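Long-range contact in extracellular PQQ-dependent sugar dehydrogenase (Coprinopsis cinerea, PDB 6JT6), which probably oxidises sugars with a pyrroloquinoline quinone cofactor and passes the electrons on through its haem-binding cytochrome b domain: residues L101-S106 with Q114-R119. Residues are numbered along the deposited sequence; the frame is centred on the assembly and turned at random.
Sequences LTILGS and QRIVYR
Strands 100-109 and 113-121 form an antiparallel beta hairpin in the haem-carrying cytochrome domain; the first strand is interrupted partway, and pairing resumes at Gly108 with Arg115. Leu101 lies alongside Tyr118, both side chains pointing the same way, and Leu101 CD2 lies 4.1 Å from Tyr118 CD1; Ile82 of strand 79-86 packs against both. Thr102 and Arg119 make a hydrogen-bonded pair: Thr102 N reaches Arg119 O at 3.0 Å, and Arg119 N returns a nearly straight bond (169°) to Thr102 O. Beyond the backbone, a water joins Thr102 OG1 to NH1 of the extended Arg119, whose NE forms a salt bridge with Glu43. Ile103 and Tyr118 form a non-hydrogen-bonded pair, both side chains on one face of the sheet, with Ile103 CG2 3.7 Å from Val117 O. Leu104 N donates to that same carbonyl at 2.8 Å from above its plane, while CB rests against Val117 CG1 and the side chain also meets Leu186 and Leu189 of helix 182-191. After Leu104 the strand-to-strand bonds stop for a few residues. Across the hairpin Ser106 is held by Arg115, bent at chi3 (76°) and gripping side-on, with Asp9 and Gln49 as further guanidinium partners; Ser106 backbone bonds to Pro193. A leucine at Arg115 would lose both bonds to Ser106 and the charge facing Asp9, and would probably loosen the backbone around Ser106. In the guanidinium plane, Arg115 NE meets Ser106 O at 2.9 Å and NH2 meets Ser106 OG at 3.1 Å.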
ATOM      1  N   LEU A 101       4.823  -5.511  -8.716  1.00 15.71           N
ATOM      2  CA  LEU A 101       3.818  -5.711  -7.672  1.00 15.89           C
ATOM      3  C   LEU A 101       3.326  -7.146  -7.634  1.00 15.30           C
ATOM      4  O   LEU A 101       2.990  -7.744  -8.676  1.00 15.46           O
ATOM      5  CB  LEU A 101       2.606  -4.752  -7.850  1.00 15.86           C
ATOM      6  CG  LEU A 101       2.932  -3.246  -7.645  1.00 15.52           C
ATOM      7  CD1 LEU A 101       1.852  -2.411  -8.288  1.00 13.83           C
ATOM      8  CD2 LEU A 101       3.037  -2.928  -6.157  1.00 16.05           C
ATOM      9  N   THR A 102       3.231  -7.680  -6.422  1.00 13.64           N
ATOM     10  CA  THR A 102       2.768  -9.054  -6.252  1.00 13.13           C
ATOM     11  C   THR A 102       1.734  -8.972  -5.160  1.00 12.97           C
ATOM     12  O   THR A 102       2.064  -8.572  -4.043  1.00 12.59           O
ATOM     13  CB  THR A 102       3.940  -9.969  -5.788  1.00 12.97           C
ATOM     14  OG1 THR A 102       5.049  -9.819  -6.691  1.00 12.72           O
ATOM     15  CG2 THR A 102       3.486 -11.442  -5.672  1.00 12.81           C
ATOM     16  N   ILE A 103       0.502  -9.357  -5.470  1.00 13.31           N
ATOM     17  CA  ILE A 103      -0.520  -9.464  -4.425  1.00 13.68           C
ATOM     18  C   ILE A 103      -0.266 -10.739  -3.635  1.00 13.86           C
ATOM     19  O   ILE A 103      -0.003 -11.791  -4.220  1.00 13.00           O
ATOM     20  CB  ILE A 103      -1.947  -9.419  -5.006  1.00 14.35           C
ATOM     21  CG1 ILE A 103      -2.204  -8.016  -5.598  1.00 14.89           C
ATOM     22  CG2 ILE A 103      -3.012  -9.700  -3.913  1.00 14.15           C
ATOM     23  CD1 ILE A 103      -3.399  -7.922  -6.526  1.00 15.67           C
ATOM     24  N   LEU A 104      -0.333 -10.607  -2.310  1.00 13.51           N
ATOM     25  CA  LEU A 104      -0.011 -11.669  -1.351  1.00 12.74           C
ATOM     26  C   LEU A 104      -1.303 -12.196  -0.751  1.00 13.00           C
ATOM     27  O   LEU A 104      -2.391 -11.689  -1.077  1.00 13.46           O
ATOM     28  CB  LEU A 104       0.944 -11.127  -0.252  1.00 12.03           C
ATOM     29  CG  LEU A 104       2.262 -10.476  -0.728  1.00 11.90           C
ATOM     30  CD1 LEU A 104       3.206  -9.973   0.403  1.00 11.62           C
ATOM     31  CD2 LEU A 104       3.035 -11.372  -1.698  1.00 12.34           C
ATOM     32  N   GLY A 105      -1.207 -13.190   0.137  1.00 13.27           N
ATOM     33  CA  GLY A 105      -2.385 -13.798   0.760  1.00 13.28           C
ATOM     34  C   GLY A 105      -3.089 -12.893   1.753  1.00 13.99           C
ATOM     35  O   GLY A 105      -2.643 -11.759   1.984  1.00 13.87           O
ATOM     36  N   SER A 106      -4.178 -13.396   2.350  1.00 14.21           N
ATOM     37  CA  SER A 106      -5.112 -12.613   3.203  1.00 14.92           C
ATOM     38  C   SER A 106      -5.689 -11.346   2.510  1.00 14.87           C
ATOM     39  O   SER A 106      -6.164 -10.428   3.168  1.00 14.82           O
ATOM     40  CB  SER A 106      -4.478 -12.270   4.567  1.00 14.93           C
ATOM     41  OG  SER A 106      -3.393 -11.371   4.427  1.00 15.06           O
ATOM     42  N   GLN A 114     -12.291  -5.006   3.164  1.00 15.64           N
ATOM     43  CA  GLN A 114     -11.427  -5.425   2.048  1.00 15.02           C
ATOM     44  C   GLN A 114      -9.936  -5.256   2.432  1.00 14.36           C
ATOM     45  O   GLN A 114      -9.564  -4.333   3.182  1.00 13.51           O
ATOM     46  CB  GLN A 114     -11.757  -4.692   0.756  1.00 14.62           C
ATOM     47  CG  GLN A 114     -11.541  -3.187   0.821  1.00 16.33           C
ATOM     48  CD  GLN A 114     -11.959  -2.516  -0.455  1.00 17.11           C
ATOM     49  OE1 GLN A 114     -11.222  -2.545  -1.448  1.00 17.97           O
ATOM     50  NE2 GLN A 114     -13.147  -1.883  -0.443  1.00 17.13           N
ATOM     51  N   ARG A 115      -9.096  -6.142   1.908  1.00 13.33           N
ATOM     52  CA  ARG A 115      -7.659  -6.071   2.153  1.00 13.74           C
ATOM     53  C   ARG A 115      -6.881  -6.258   0.872  1.00 13.19           C
ATOM     54  O   ARG A 115      -7.216  -7.139   0.051  1.00 13.07           O
ATOM     55  CB  ARG A 115      -7.248  -7.177   3.108  1.00 14.99           C
ATOM     56  CG  ARG A 115      -7.226  -6.769   4.546  1.00 16.09           C
ATOM     57  CD  ARG A 115      -7.038  -8.025   5.363  1.00 16.44           C
ATOM     58  NE  ARG A 115      -5.687  -8.612   5.413  1.00 15.81           N
ATOM     59  CZ  ARG A 115      -4.856  -8.471   6.457  1.00 15.81           C
ATOM     60  NH1 ARG A 115      -5.185  -7.670   7.479  1.00 14.95           N
ATOM     61  NH2 ARG A 115      -3.706  -9.103   6.484  1.00 14.00           N
ATOM     62  N   ILE A 116      -5.856  -5.425   0.668  1.00 12.55           N
ATOM     63  CA  ILE A 116      -4.932  -5.706  -0.449  1.00 12.00           C
ATOM     64  C   ILE A 116      -3.533  -5.716   0.140  1.00 11.76           C
ATOM     65  O   ILE A 116      -3.020  -4.661   0.541  1.00 10.91           O
ATOM     66  CB  ILE A 116      -5.021  -4.710  -1.662  1.00 12.33           C
ATOM     67  CG1 ILE A 116      -6.442  -4.567  -2.190  1.00 11.75           C
ATOM     68  CG2 ILE A 116      -4.118  -5.180  -2.818  1.00 12.18           C
ATOM     69  CD1 ILE A 116      -7.157  -3.386  -1.605  1.00 12.07           C
ATOM     70  N   VAL A 117      -2.926  -6.903   0.182  1.00 11.26           N
ATOM     71  CA  VAL A 117      -1.613  -7.051   0.773  1.00 11.35           C
ATOM     72  C   VAL A 117      -0.665  -7.261  -0.405  1.00 11.92           C
ATOM     73  O   VAL A 117      -0.932  -8.072  -1.294  1.00 11.13           O
ATOM     74  CB  VAL A 117      -1.549  -8.278   1.713  1.00 11.32           C
ATOM     75  CG1 VAL A 117      -0.188  -8.340   2.437  1.00 11.52           C
ATOM     76  CG2 VAL A 117      -2.727  -8.277   2.678  1.00 11.12           C
ATOM     77  N   TYR A 118       0.439  -6.526  -0.433  1.00 12.75           N
ATOM     78  CA  TYR A 118       1.238  -6.543  -1.645  1.00 12.76           C
ATOM     79  C   TYR A 118       2.730  -6.462  -1.342  1.00 13.61           C
ATOM     80  O   TYR A 118       3.143  -5.933  -0.299  1.00 13.30           O
ATOM     81  CB  TYR A 118       0.782  -5.413  -2.615  1.00 13.70           C
ATOM     82  CG  TYR A 118       0.960  -4.027  -2.033  1.00 13.53           C
ATOM     83  CD1 TYR A 118       2.179  -3.325  -2.184  1.00 13.80           C
ATOM     84  CD2 TYR A 118      -0.085  -3.400  -1.313  1.00 13.84           C
ATOM     85  CE1 TYR A 118       2.342  -2.071  -1.622  1.00 13.34           C
ATOM     86  CE2 TYR A 118       0.065  -2.131  -0.772  1.00 13.52           C
ATOM     87  CZ  TYR A 118       1.290  -1.473  -0.916  1.00 13.97           C
ATOM     88  OH  TYR A 118       1.472  -0.191  -0.388  1.00 13.44           O
ATOM     89  N   ARG A 119       3.508  -7.040  -2.253  1.00 13.40           N
ATOM     90  CA  ARG A 119       4.937  -6.816  -2.312  1.00 13.58           C
ATOM     91  C   ARG A 119       5.228  -5.792  -3.395  1.00 13.55           C
ATOM     92  O   ARG A 119       4.709  -5.876  -4.484  1.00 13.18           O
ATOM     93  CB  ARG A 119       5.654  -8.137  -2.607  1.00 13.10           C
ATOM     94  CG  ARG A 119       7.187  -8.092  -2.441  1.00 14.37           C
ATOM     95  CD  ARG A 119       7.805  -9.283  -3.198  1.00 13.91           C
ATOM     96  NE  ARG A 119       9.212  -9.460  -2.874  1.00 13.65           N
ATOM     97  CZ  ARG A 119       9.961 -10.423  -3.390  1.00 13.77           C
ATOM     98  NH1 ARG A 119       9.420 -11.272  -4.261  1.00 12.53           N
ATOM     99  NH2 ARG A 119      11.243 -10.515  -3.052  1.00 13.18           N
TER
HETATM  100  O   HOH W   1       7.174 -11.434  -5.913  1.00 17.91           O